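Local structure of nitroalkane oxidase (Podospora anserina, 3MKH) at residues L132-P137 with K264-A269; G166-A171 with A185-R190. The protein oxidises primary and secondary nitroalkanes to aldehydes or ketones with FAD and molecular oxygen, releasing nitrite and hydrogen peroxide by way of a substrate carbanion. All blocks are in the same frame, centred on the assembly; numbering follows the deposited sequence.

Contact 1 of 2, residues L132-P137 with K264-A269. With FAD (flavin-adenine dinucleotide), chain E.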
ATOM      1  N   LEU A 132      17.786  22.168 -20.306  1.00 19.38           N
ATOM      2  CA  LEU A 132      18.671  22.018 -19.152  1.00 21.48           C
ATOM      3  C   LEU A 132      19.359  20.670 -19.324  1.00 21.12           C
ATOM      4  O   LEU A 132      18.735  19.596 -19.219  1.00 19.59           O
ATOM      5  CB  LEU A 132      17.888  22.109 -17.834  1.00 22.15           C
ATOM      6  CG  LEU A 132      18.597  21.801 -16.498  1.00 30.30           C
ATOM      7  CD1 LEU A 132      20.016  22.303 -16.463  1.00 27.95           C
ATOM      8  CD2 LEU A 132      17.812  22.384 -15.333  1.00 30.46           C
ATOM      9  N   VAL A 133      20.636  20.729 -19.668  1.00 20.83           N
ATOM     10  CA  VAL A 133      21.350  19.552 -20.126  1.00 21.43           C
ATOM     11  C   VAL A 133      22.202  19.033 -18.981  1.00 23.21           C
ATOM     12  O   VAL A 133      23.365  19.405 -18.823  1.00 22.65           O
ATOM     13  CB  VAL A 133      22.207  19.854 -21.352  1.00 21.96           C
ATOM     14  CG1 VAL A 133      22.795  18.557 -21.923  1.00 21.26           C
ATOM     15  CG2 VAL A 133      21.373  20.578 -22.408  1.00 20.93           C
ATOM     16  N   PHE A 134      21.576  18.174 -18.182  1.00 23.78           N
ATOM     17  CA  PHE A 134      22.118  17.680 -16.931  1.00 24.56           C
ATOM     18  C   PHE A 134      22.415  16.187 -17.043  1.00 26.20           C
ATOM     19  O   PHE A 134      23.539  15.742 -16.788  1.00 22.42           O
ATOM     20  CB  PHE A 134      21.068  17.910 -15.842  1.00 22.62           C
ATOM     21  CG  PHE A 134      21.525  17.558 -14.450  1.00 30.49           C
ATOM     22  CD1 PHE A 134      21.349  16.279 -13.952  1.00 32.63           C
ATOM     23  CD2 PHE A 134      22.089  18.516 -13.623  1.00 29.38           C
ATOM     24  CE1 PHE A 134      21.756  15.958 -12.660  1.00 32.43           C
ATOM     25  CE2 PHE A 134      22.492  18.199 -12.335  1.00 26.91           C
ATOM     26  CZ  PHE A 134      22.328  16.924 -11.857  1.00 29.33           C
ATOM     27  N   SER A 135      21.395  15.417 -17.423  1.00 21.36           N
ATOM     28  CA  SER A 135      21.466  13.960 -17.374  1.00 21.57           C
ATOM     29  C   SER A 135      22.432  13.337 -18.380  1.00 20.58           C
ATOM     30  O   SER A 135      22.707  13.908 -19.442  1.00 18.06           O
ATOM     31  CB  SER A 135      20.069  13.351 -17.545  1.00 23.47           C
ATOM     32  OG  SER A 135      19.212  13.768 -16.495  1.00 24.29           O
ATOM     33  N   GLU A 136      22.910  12.143 -18.036  1.00 24.38           N
ATOM     34  CA  GLU A 136      23.962  11.451 -18.775  1.00 23.92           C
ATOM     35  C   GLU A 136      23.640   9.953 -18.854  1.00 25.11           C
ATOM     36  O   GLU A 136      22.977   9.405 -17.970  1.00 21.43           O
ATOM     37  CB  GLU A 136      25.324  11.668 -18.083  1.00 23.49           C
ATOM     38  CG  GLU A 136      25.787  13.111 -18.111  1.00 23.48           C
ATOM     39  CD  GLU A 136      27.183  13.338 -17.519  1.00 26.93           C
ATOM     40  OE1 GLU A 136      27.719  12.463 -16.800  1.00 27.11           O
ATOM     41  OE2 GLU A 136      27.731  14.426 -17.768  1.00 26.82           O
ATOM     42  N   PRO A 137      24.118   9.277 -19.915  1.00 25.23           N
ATOM     43  CA  PRO A 137      23.781   7.863 -20.129  1.00 26.89           C
ATOM     44  C   PRO A 137      24.127   6.965 -18.933  1.00 28.70           C
ATOM     45  O   PRO A 137      23.376   6.025 -18.617  1.00 24.71           O
ATOM     46  CB  PRO A 137      24.657   7.450 -21.319  1.00 25.61           C
ATOM     47  CG  PRO A 137      25.270   8.674 -21.836  1.00 29.00           C
ATOM     48  CD  PRO A 137      25.112   9.783 -20.876  1.00 23.11           C
ATOM     49  N   LYS A 264      24.404  24.155  -7.061  1.00 31.07           N
ATOM     50  CA  LYS A 264      23.359  24.854  -6.308  1.00 31.27           C
ATOM     51  C   LYS A 264      22.301  25.477  -7.228  1.00 27.88           C
ATOM     52  O   LYS A 264      21.117  25.477  -6.917  1.00 27.71           O
ATOM     53  CB  LYS A 264      23.974  25.928  -5.403  1.00 31.87           C
ATOM     54  CG  LYS A 264      22.978  26.966  -4.887  1.00 40.25           C
ATOM     55  CD  LYS A 264      23.682  28.257  -4.421  1.00 47.57           C
ATOM     56  CE  LYS A 264      22.749  29.146  -3.590  1.00 53.83           C
ATOM     57  NZ  LYS A 264      23.336  30.490  -3.294  1.00 54.83           N
ATOM     58  N   VAL A 265      22.729  26.000  -8.369  1.00 25.99           N
ATOM     59  CA  VAL A 265      21.783  26.568  -9.317  1.00 25.27           C
ATOM     60  C   VAL A 265      20.974  25.453  -9.998  1.00 28.95           C
ATOM     61  O   VAL A 265      19.756  25.577 -10.161  1.00 27.66           O
ATOM     62  CB  VAL A 265      22.475  27.487 -10.354  1.00 28.74           C
ATOM     63  CG1 VAL A 265      21.535  27.817 -11.512  1.00 24.43           C
ATOM     64  CG2 VAL A 265      22.974  28.769  -9.685  1.00 24.81           C
ATOM     65  N   ALA A 266      21.631  24.359 -10.374  1.00 24.25           N
ATOM     66  CA  ALA A 266      20.903  23.255 -11.026  1.00 27.04           C
ATOM     67  C   ALA A 266      19.822  22.694 -10.099  1.00 26.35           C
ATOM     68  O   ALA A 266      18.673  22.479 -10.501  1.00 27.69           O
ATOM     69  CB  ALA A 266      21.858  22.155 -11.461  1.00 26.55           C
ATOM     70  N   PHE A 267      20.192  22.462  -8.849  1.00 27.71           N
ATOM     71  CA  PHE A 267      19.256  21.923  -7.881  1.00 27.92           C
ATOM     72  C   PHE A 267      18.205  22.957  -7.526  1.00 25.53           C
ATOM     73  O   PHE A 267      17.101  22.605  -7.151  1.00 29.82           O
ATOM     74  CB  PHE A 267      19.989  21.402  -6.639  1.00 29.06           C
ATOM     75  CG  PHE A 267      20.743  20.122  -6.890  1.00 36.79           C
ATOM     76  CD1 PHE A 267      20.145  19.085  -7.576  1.00 35.81           C
ATOM     77  CD2 PHE A 267      22.039  19.957  -6.444  1.00 41.77           C
ATOM     78  CE1 PHE A 267      20.825  17.894  -7.825  1.00 40.59           C
ATOM     79  CE2 PHE A 267      22.723  18.777  -6.687  1.00 44.38           C
ATOM     80  CZ  PHE A 267      22.112  17.744  -7.382  1.00 41.28           C
ATOM     81  N   GLY A 268      18.551  24.234  -7.646  1.00 28.04           N
ATOM     82  CA  GLY A 268      17.571  25.287  -7.461  1.00 27.08           C
ATOM     83  C   GLY A 268      16.521  25.187  -8.550  1.00 24.87           C
ATOM     84  O   GLY A 268      15.318  25.300  -8.291  1.00 25.84           O
ATOM     85  N   ALA A 269      16.977  24.990  -9.782  1.00 22.91           N
ATOM     86  CA  ALA A 269      16.062  24.805 -10.896  1.00 24.72           C
ATOM     87  C   ALA A 269      15.166  23.588 -10.619  1.00 24.46           C
ATOM     88  O   ALA A 269      13.951  23.646 -10.827  1.00 24.69           O
ATOM     89  CB  ALA A 269      16.838  24.625 -12.195  1.00 23.97           C
TER
HETATM   90  PA  FAD E 500      20.058   7.625 -12.072  0.84 26.80           P
HETATM   91  O1A FAD E 500      21.419   8.082 -11.798  0.84 24.28           O
HETATM   92  O2A FAD E 500      19.727   7.136 -13.412  0.84 25.49           O
HETATM   93  O5B FAD E 500      19.686   6.490 -10.997  0.84 26.55           O
HETATM   94  C5B FAD E 500      18.893   5.363 -11.363  0.84 22.17           C
HETATM   95  C4B FAD E 500      18.391   4.564 -10.145  0.84 25.30           C
HETATM   96  O4B FAD E 500      19.518   4.019  -9.446  0.84 28.20           O
HETATM   97  C3B FAD E 500      17.678   5.462  -9.137  0.84 24.71           C
HETATM   98  O3B FAD E 500      16.283   5.516  -9.436  0.84 25.08           O
HETATM   99  C2B FAD E 500      17.892   4.717  -7.831  0.84 23.39           C
HETATM  100  O2B FAD E 500      16.890   3.720  -7.667  0.84 21.93           O
HETATM  101  C1B FAD E 500      19.258   4.058  -8.020  0.84 27.58           C
HETATM  102  N9A FAD E 500      20.284   4.893  -7.335  0.84 27.69           N
HETATM  103  C8A FAD E 500      21.313   5.503  -7.915  0.84 27.11           C
HETATM  104  N7A FAD E 500      22.016   6.164  -7.003  0.84 27.62           N
HETATM  105  C5A FAD E 500      21.431   5.970  -5.827  0.84 31.34           C
HETATM  106  C6A FAD E 500      21.708   6.395  -4.535  0.84 33.19           C
HETATM  107  N6A FAD E 500      22.755   7.171  -4.288  0.84 33.10           N
HETATM  108  N1A FAD E 500      20.902   6.008  -3.541  0.84 27.38           N
HETATM  109  C2A FAD E 500      19.858   5.235  -3.778  0.84 30.69           C
HETATM  110  N3A FAD E 500      19.567   4.811  -4.997  0.84 28.15           N
HETATM  111  C4A FAD E 500      20.330   5.162  -6.037  0.84 29.44           C
HETATM  112  N1  FAD E 500      17.242  15.337 -17.857  0.84 24.46           N
HETATM  113  C2  FAD E 500      17.784  16.601 -18.047  0.84 23.17           C
HETATM  114  O2  FAD E 500      18.952  16.806 -17.750  0.84 26.13           O
HETATM  115  N3  FAD E 500      17.001  17.628 -18.565  0.84 24.14           N
HETATM  116  C4  FAD E 500      15.670  17.398 -18.907  0.84 25.05           C
HETATM  117  O4  FAD E 500      14.990  18.311 -19.369  0.84 21.80           O
HETATM  118  C4X FAD E 500      15.129  16.133 -18.718  0.84 25.86           C
HETATM  119  N5  FAD E 500      13.796  15.869 -19.045  0.84 25.03           N
HETATM  120  C5X FAD E 500      13.378  14.541 -19.175  0.84 22.33           C
HETATM  121  C6  FAD E 500      12.183  14.227 -19.816  0.84 21.03           C
HETATM  122  C7  FAD E 500      11.785  12.901 -19.942  0.84 22.18           C
HETATM  123  C7M FAD E 500      10.480  12.544 -20.647  0.84 22.87           C
HETATM  124  C8  FAD E 500      12.583  11.890 -19.423  0.84 25.84           C
HETATM  125  C8M FAD E 500      12.157  10.428 -19.555  0.84 22.00           C
HETATM  126  C9  FAD E 500      13.769  12.206 -18.777  0.84 24.46           C
HETATM  127  C9A FAD E 500      14.169  13.528 -18.655  0.84 21.82           C
HETATM  128  N10 FAD E 500      15.364  13.847 -18.012  0.84 27.04           N
HETATM  129  C10 FAD E 500      15.914  15.110 -18.195  0.84 28.96           C
HETATM  130  C1' FAD E 500      16.043  12.868 -17.129  0.84 27.62           C
HETATM  131  C2' FAD E 500      15.489  12.939 -15.706  0.84 26.53           C
HETATM  132  O2' FAD E 500      15.756  14.220 -15.144  0.84 26.24           O
HETATM  133  C3' FAD E 500      16.047  11.839 -14.788  0.84 27.34           C
HETATM  134  O3' FAD E 500      15.316  11.861 -13.571  0.84 26.31           O
HETATM  135  C4' FAD E 500      17.537  12.007 -14.455  0.84 27.45           C
HETATM  136  O4' FAD E 500      18.339  11.517 -15.521  0.84 25.42           O
HETATM  137  C5' FAD E 500      17.888  11.234 -13.178  0.84 27.32           C
HETATM  138  O5' FAD E 500      17.497   9.863 -13.275  0.84 27.73           O
HETATM  139  P   FAD E 500      17.491   8.922 -11.989  0.84 28.69           P
HETATM  140  O1P FAD E 500      16.857   9.656 -10.889  0.84 26.69           O
HETATM  141  O2P FAD E 500      16.956   7.612 -12.363  0.84 26.46           O
HETATM  142  O3P FAD E 500      19.068   8.823 -11.662  0.84 27.68           O
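Leu132 and Phe134 are the two bumps that the strand end and following loop press against helix 262-298, and two alanines form the low ground that receives them. The methyl CD2 of Leu132 settles on CB of Ala269, 4.0 Å away. With CG of Phe134 anti to the backbone N (chi1 -175°), its ring is carried to the helix, and its CE2 corner comes down on CB of Ala266 at 4.1 Å. Phe267 bounds this hollow: its CB bond leads away from the loop, yet the ring reaches back until CE1 lies 4.4 Å from CZ of Phe134. The seam joins the beta domain of the acyl-CoA dehydrogenase fold to its C-terminal helical domain. Phe270 and Phe151 add edge-to-face partners to the Phe134 ring, and Leu101 and Thr104 of helix 90-109 close on Leu132 and Ala269.

The same segment turns polar atoms to the flavin. FAD N3 donates to Leu132 O at 2.7 Å, while the amides of Phe134 (N, 3.0 Å) and Ser135 (N, 2.8 Å) both grip FAD O2. Ser135 OG gives its hydrogen to FAD N1 and accepts one from the ribityl O4', 2.6 Å away.

Contact 2 of 2, residues G166-A171 with A185-R190. With FAD (flavin-adenine dinucleotide), chain E; SO4 (sulfate ion), chain G.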
ATOM      1  N   GLY A 166      31.574  15.731 -23.830  1.00 27.79           N
ATOM      2  CA  GLY A 166      30.822  14.757 -23.068  1.00 25.53           C
ATOM      3  C   GLY A 166      29.554  14.302 -23.752  1.00 26.23           C
ATOM      4  O   GLY A 166      29.104  14.909 -24.727  1.00 23.87           O
ATOM      5  N   GLU A 167      28.988  13.223 -23.227  1.00 23.94           N
ATOM      6  CA  GLU A 167      27.722  12.707 -23.694  1.00 22.46           C
ATOM      7  C   GLU A 167      26.620  12.994 -22.695  1.00 24.37           C
ATOM      8  O   GLU A 167      26.813  12.896 -21.486  1.00 24.51           O
ATOM      9  CB  GLU A 167      27.825  11.203 -23.955  1.00 24.27           C
ATOM     10  CG  GLU A 167      28.805  10.896 -25.052  1.00 27.86           C
ATOM     11  CD  GLU A 167      28.914   9.420 -25.384  1.00 30.85           C
ATOM     12  OE1 GLU A 167      28.211   8.586 -24.761  1.00 26.90           O
ATOM     13  OE2 GLU A 167      29.720   9.108 -26.285  1.00 31.12           O
ATOM     14  N   LYS A 168      25.454  13.352 -23.216  1.00 22.98           N
ATOM     15  CA  LYS A 168      24.308  13.646 -22.381  1.00 19.16           C
ATOM     16  C   LYS A 168      23.160  12.802 -22.894  1.00 21.07           C
ATOM     17  O   LYS A 168      23.164  12.386 -24.043  1.00 21.97           O
ATOM     18  CB  LYS A 168      23.961  15.138 -22.494  1.00 18.53           C
ATOM     19  CG  LYS A 168      25.014  16.063 -21.859  1.00 20.17           C
ATOM     20  CD  LYS A 168      25.055  15.881 -20.339  1.00 20.48           C
ATOM     21  CE  LYS A 168      25.877  16.997 -19.628  1.00 20.86           C
ATOM     22  NZ  LYS A 168      25.950  16.683 -18.153  1.00 23.09           N
ATOM     23  N   MET A 169      22.176  12.541 -22.045  1.00 20.33           N
ATOM     24  CA  MET A 169      21.022  11.763 -22.474  1.00 20.64           C
ATOM     25  C   MET A 169      19.831  12.225 -21.658  1.00 22.08           C
ATOM     26  O   MET A 169      20.006  12.676 -20.522  1.00 22.95           O
ATOM     27  CB  MET A 169      21.288  10.269 -22.241  1.00 23.24           C
ATOM     28  CG  MET A 169      20.194   9.326 -22.766  1.00 20.75           C
ATOM     29  SD  MET A 169      20.723   7.595 -22.594  1.00 24.21           S
ATOM     30  CE  MET A 169      19.227   6.713 -23.058  1.00 21.62           C
ATOM     31  N   TRP A 170      18.647  12.156 -22.264  1.00 19.96           N
ATOM     32  CA  TRP A 170      17.371  12.484 -21.628  1.00 23.44           C
ATOM     33  C   TRP A 170      17.079  13.987 -21.542  1.00 25.09           C
ATOM     34  O   TRP A 170      16.028  14.379 -21.047  1.00 28.94           O
ATOM     35  CB  TRP A 170      17.252  11.871 -20.225  1.00 21.60           C
ATOM     36  CG  TRP A 170      17.333  10.349 -20.164  1.00 21.12           C
ATOM     37  CD1 TRP A 170      18.359   9.608 -19.642  1.00 22.42           C
ATOM     38  CD2 TRP A 170      16.345   9.411 -20.605  1.00 24.47           C
ATOM     39  NE1 TRP A 170      18.080   8.267 -19.760  1.00 22.80           N
ATOM     40  CE2 TRP A 170      16.846   8.119 -20.335  1.00 25.95           C
ATOM     41  CE3 TRP A 170      15.088   9.534 -21.212  1.00 23.86           C
ATOM     42  CZ2 TRP A 170      16.138   6.961 -20.650  1.00 23.23           C
ATOM     43  CZ3 TRP A 170      14.385   8.377 -21.525  1.00 25.86           C
ATOM     44  CH2 TRP A 170      14.911   7.109 -21.239  1.00 21.52           C
ATOM     45  N   ALA A 171      18.001  14.825 -22.000  1.00 22.25           N
ATOM     46  CA  ALA A 171      17.832  16.263 -21.815  1.00 22.22           C
ATOM     47  C   ALA A 171      16.875  16.830 -22.849  1.00 23.73           C
ATOM     48  O   ALA A 171      17.225  17.071 -24.013  1.00 20.80           O
ATOM     49  CB  ALA A 171      19.165  16.979 -21.835  1.00 21.92           C
ATOM     50  N   ALA A 185      21.260  25.855 -24.692  1.00 18.73           N
ATOM     51  CA  ALA A 185      21.409  24.730 -23.772  1.00 20.34           C
ATOM     52  C   ALA A 185      22.178  25.190 -22.537  1.00 23.20           C
ATOM     53  O   ALA A 185      23.224  25.824 -22.668  1.00 22.77           O
ATOM     54  CB  ALA A 185      22.153  23.572 -24.460  1.00 19.04           C
ATOM     55  N   CYS A 186      21.657  24.891 -21.347  1.00 20.55           N
ATOM     56  CA  CYS A 186      22.423  25.090 -20.113  1.00 20.58           C
ATOM     57  C   CYS A 186      23.117  23.775 -19.767  1.00 23.42           C
ATOM     58  O   CYS A 186      22.475  22.845 -19.275  1.00 22.47           O
ATOM     59  CB  CYS A 186      21.512  25.515 -18.964  1.00 21.31           C
ATOM     60  SG  CYS A 186      20.854  27.194 -19.164  1.00 25.50           S
ATOM     61  N   VAL A 187      24.420  23.695 -20.035  1.00 21.19           N
ATOM     62  CA  VAL A 187      25.128  22.424 -19.909  1.00 19.01           C
ATOM     63  C   VAL A 187      25.793  22.339 -18.555  1.00 24.57           C
ATOM     64  O   VAL A 187      26.667  23.152 -18.207  1.00 21.95           O
ATOM     65  CB  VAL A 187      26.151  22.211 -21.031  1.00 19.17           C
ATOM     66  CG1 VAL A 187      26.849  20.835 -20.884  1.00 20.24           C
ATOM     67  CG2 VAL A 187      25.457  22.311 -22.377  1.00 20.22           C
ATOM     68  N   VAL A 188      25.342  21.368 -17.778  1.00 20.79           N
ATOM     69  CA  VAL A 188      25.914  21.125 -16.478  1.00 21.78           C
ATOM     70  C   VAL A 188      27.089  20.185 -16.654  1.00 25.86           C
ATOM     71  O   VAL A 188      26.965  19.089 -17.222  1.00 22.71           O
ATOM     72  CB  VAL A 188      24.886  20.521 -15.523  1.00 22.06           C
ATOM     73  CG1 VAL A 188      25.480  20.372 -14.107  1.00 25.50           C
ATOM     74  CG2 VAL A 188      23.645  21.407 -15.494  1.00 23.08           C
ATOM     75  N   CYS A 189      28.245  20.625 -16.179  1.00 24.08           N
ATOM     76  CA  CYS A 189      29.453  19.853 -16.388  1.00 26.57           C
ATOM     77  C   CYS A 189      30.440  20.055 -15.246  1.00 31.01           C
ATOM     78  O   CYS A 189      30.216  20.881 -14.346  1.00 28.38           O
ATOM     79  CB  CYS A 189      30.084  20.251 -17.722  1.00 28.88           C
ATOM     80  SG  CYS A 189      30.300  22.036 -17.913  1.00 30.68           S
ATOM     81  N   ARG A 190      31.537  19.302 -15.275  1.00 26.36           N
ATOM     82  CA  ARG A 190      32.582  19.524 -14.286  1.00 26.38           C
ATOM     83  C   ARG A 190      33.870  20.110 -14.884  1.00 29.71           C
ATOM     84  O   ARG A 190      34.344  19.687 -15.953  1.00 24.76           O
ATOM     85  CB  ARG A 190      32.851  18.266 -13.459  1.00 28.04           C
ATOM     86  CG  ARG A 190      33.624  17.213 -14.161  1.00 32.98           C
ATOM     87  CD  ARG A 190      33.935  16.049 -13.246  1.00 34.14           C
ATOM     88  NE  ARG A 190      34.224  14.881 -14.065  1.00 32.22           N
ATOM     89  CZ  ARG A 190      35.420  14.616 -14.572  1.00 35.91           C
ATOM     90  NH1 ARG A 190      36.434  15.431 -14.318  1.00 38.15           N
ATOM     91  NH2 ARG A 190      35.602  13.542 -15.327  1.00 34.32           N
TER
HETATM   92  PA  FAD E 500      20.058   7.625 -12.072  0.84 26.80           P
HETATM   93  O1A FAD E 500      21.419   8.082 -11.798  0.84 24.28           O
HETATM   94  O2A FAD E 500      19.727   7.136 -13.412  0.84 25.49           O
HETATM   95  O5B FAD E 500      19.686   6.490 -10.997  0.84 26.55           O
HETATM   96  C5B FAD E 500      18.893   5.363 -11.363  0.84 22.17           C
HETATM   97  C4B FAD E 500      18.391   4.564 -10.145  0.84 25.30           C
HETATM   98  O4B FAD E 500      19.518   4.019  -9.446  0.84 28.20           O
HETATM   99  C3B FAD E 500      17.678   5.462  -9.137  0.84 24.71           C
HETATM  100  O3B FAD E 500      16.283   5.516  -9.436  0.84 25.08           O
HETATM  101  C2B FAD E 500      17.892   4.717  -7.831  0.84 23.39           C
HETATM  102  O2B FAD E 500      16.890   3.720  -7.667  0.84 21.93           O
HETATM  103  C1B FAD E 500      19.258   4.058  -8.020  0.84 27.58           C
HETATM  104  N9A FAD E 500      20.284   4.893  -7.335  0.84 27.69           N
HETATM  105  C8A FAD E 500      21.313   5.503  -7.915  0.84 27.11           C
HETATM  106  N7A FAD E 500      22.016   6.164  -7.003  0.84 27.62           N
HETATM  107  C5A FAD E 500      21.431   5.970  -5.827  0.84 31.34           C
HETATM  108  C6A FAD E 500      21.708   6.395  -4.535  0.84 33.19           C
HETATM  109  N6A FAD E 500      22.755   7.171  -4.288  0.84 33.10           N
HETATM  110  N1A FAD E 500      20.902   6.008  -3.541  0.84 27.38           N
HETATM  111  C2A FAD E 500      19.858   5.235  -3.778  0.84 30.69           C
HETATM  112  N3A FAD E 500      19.567   4.811  -4.997  0.84 28.15           N
HETATM  113  C4A FAD E 500      20.330   5.162  -6.037  0.84 29.44           C
HETATM  114  N1  FAD E 500      17.242  15.337 -17.857  0.84 24.46           N
HETATM  115  C2  FAD E 500      17.784  16.601 -18.047  0.84 23.17           C
HETATM  116  O2  FAD E 500      18.952  16.806 -17.750  0.84 26.13           O
HETATM  117  N3  FAD E 500      17.001  17.628 -18.565  0.84 24.14           N
HETATM  118  C4  FAD E 500      15.670  17.398 -18.907  0.84 25.05           C
HETATM  119  O4  FAD E 500      14.990  18.311 -19.369  0.84 21.80           O
HETATM  120  C4X FAD E 500      15.129  16.133 -18.718  0.84 25.86           C
HETATM  121  N5  FAD E 500      13.796  15.869 -19.045  0.84 25.03           N
HETATM  122  C5X FAD E 500      13.378  14.541 -19.175  0.84 22.33           C
HETATM  123  C6  FAD E 500      12.183  14.227 -19.816  0.84 21.03           C
HETATM  124  C7  FAD E 500      11.785  12.901 -19.942  0.84 22.18           C
HETATM  125  C7M FAD E 500      10.480  12.544 -20.647  0.84 22.87           C
HETATM  126  C8  FAD E 500      12.583  11.890 -19.423  0.84 25.84           C
HETATM  127  C8M FAD E 500      12.157  10.428 -19.555  0.84 22.00           C
HETATM  128  C9  FAD E 500      13.769  12.206 -18.777  0.84 24.46           C
HETATM  129  C9A FAD E 500      14.169  13.528 -18.655  0.84 21.82           C
HETATM  130  N10 FAD E 500      15.364  13.847 -18.012  0.84 27.04           N
HETATM  131  C10 FAD E 500      15.914  15.110 -18.195  0.84 28.96           C
HETATM  132  C1' FAD E 500      16.043  12.868 -17.129  0.84 27.62           C
HETATM  133  C2' FAD E 500      15.489  12.939 -15.706  0.84 26.53           C
HETATM  134  O2' FAD E 500      15.756  14.220 -15.144  0.84 26.24           O
HETATM  135  C3' FAD E 500      16.047  11.839 -14.788  0.84 27.34           C
HETATM  136  O3' FAD E 500      15.316  11.861 -13.571  0.84 26.31           O
HETATM  137  C4' FAD E 500      17.537  12.007 -14.455  0.84 27.45           C
HETATM  138  O4' FAD E 500      18.339  11.517 -15.521  0.84 25.42           O
HETATM  139  C5' FAD E 500      17.888  11.234 -13.178  0.84 27.32           C
HETATM  140  O5' FAD E 500      17.497   9.863 -13.275  0.84 27.73           O
HETATM  141  P   FAD E 500      17.491   8.922 -11.989  0.84 28.69           P
HETATM  142  O1P FAD E 500      16.857   9.656 -10.889  0.84 26.69           O
HETATM  143  O2P FAD E 500      16.956   7.612 -12.363  0.84 26.46           O
HETATM  144  O3P FAD E 500      19.068   8.823 -11.662  0.84 27.68           O
HETATM  145  S   SO4 G 440      39.379  13.952 -16.640  1.00 60.26           S
HETATM  146  O1  SO4 G 440      39.727  12.581 -17.012  1.00 73.58           O
HETATM  147  O2  SO4 G 440      38.299  14.417 -17.510  1.00 56.23           O
HETATM  148  O3  SO4 G 440      38.930  13.962 -15.250  1.00 48.60           O
HETATM  149  O4  SO4 G 440      40.548  14.818 -16.818  1.00 61.98           O
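A buried lysine bridging two strands that are not neighbours is the substance of this contact, set inside the beta domain: Lys168, at the end of strand 161-168, reaches across to strand 184-191. The backbones stay well apart, Lys168 CA and Val187 CA being 9.2 Å from each other, so the side chain does the joining. It bends at its second torsion (chi2 -67°) and then runs extended to the ammonium group. There NZ donates to Val188 O over 2.8 Å, arriving nearly along the C=O axis (C=O...N angle 163°). Just before the charge, CE passes CG1 of Val187 at 4.2 Å, the two side chains crossing obliquely.

NZ has two further partners, Phe134 O and the carboxylate of Glu136, so a buried charge is met by two carbonyls and a salt bridge. Cutting this side chain back to an alanine would probably leave Glu136 without its countercharge and the Val188 carbonyl without this donor, with a gap where the aliphatic chain had lain. In this acyl-CoA dehydrogenase fold the beta domain lines the flavin site, and two residues beyond Lys168 the chain reaches the cofactor. The carbonyl O of Trp170 stands over the isoalloxazine, 2.9 Å from FAD C10. From the indole, Trp170 CE3 lies 3.5 Å from the flavin methyl, FAD C8M. Met169 lays its CE on one face of that indole, offset toward the rim. At the far end of strand 184-191, Arg190 meets a sulfate ion, probably from the crystallisation liquor, with O3 lying in the guanidinium plane at its edge and NH1 donating to it at 3.0 Å; NE is held separately by Phe151 O.

Overall arrangement
Both contacts are buried, yet they illustrate how chemistry follows place in one fold. Contact 1 lies between domains, where a loop leaving the sheet meets a helix through apolar side chains; contact 2 stays within the beta domain and rests on a charged amine in a polar setting. They adjoin, with centres 8 Å apart, and share a sheet in which strands 130-133 and 184-191 pair in parallel, Val133 N lying 2.8 Å from Cys186 O. Along the chain, contact 2 is nested inside the loop that contact 1 closes. The 132-137 and 166-171 segments both touch FAD, while their partner segments each include more exposed residues, Lys264 on the helix and Arg190 on the strand.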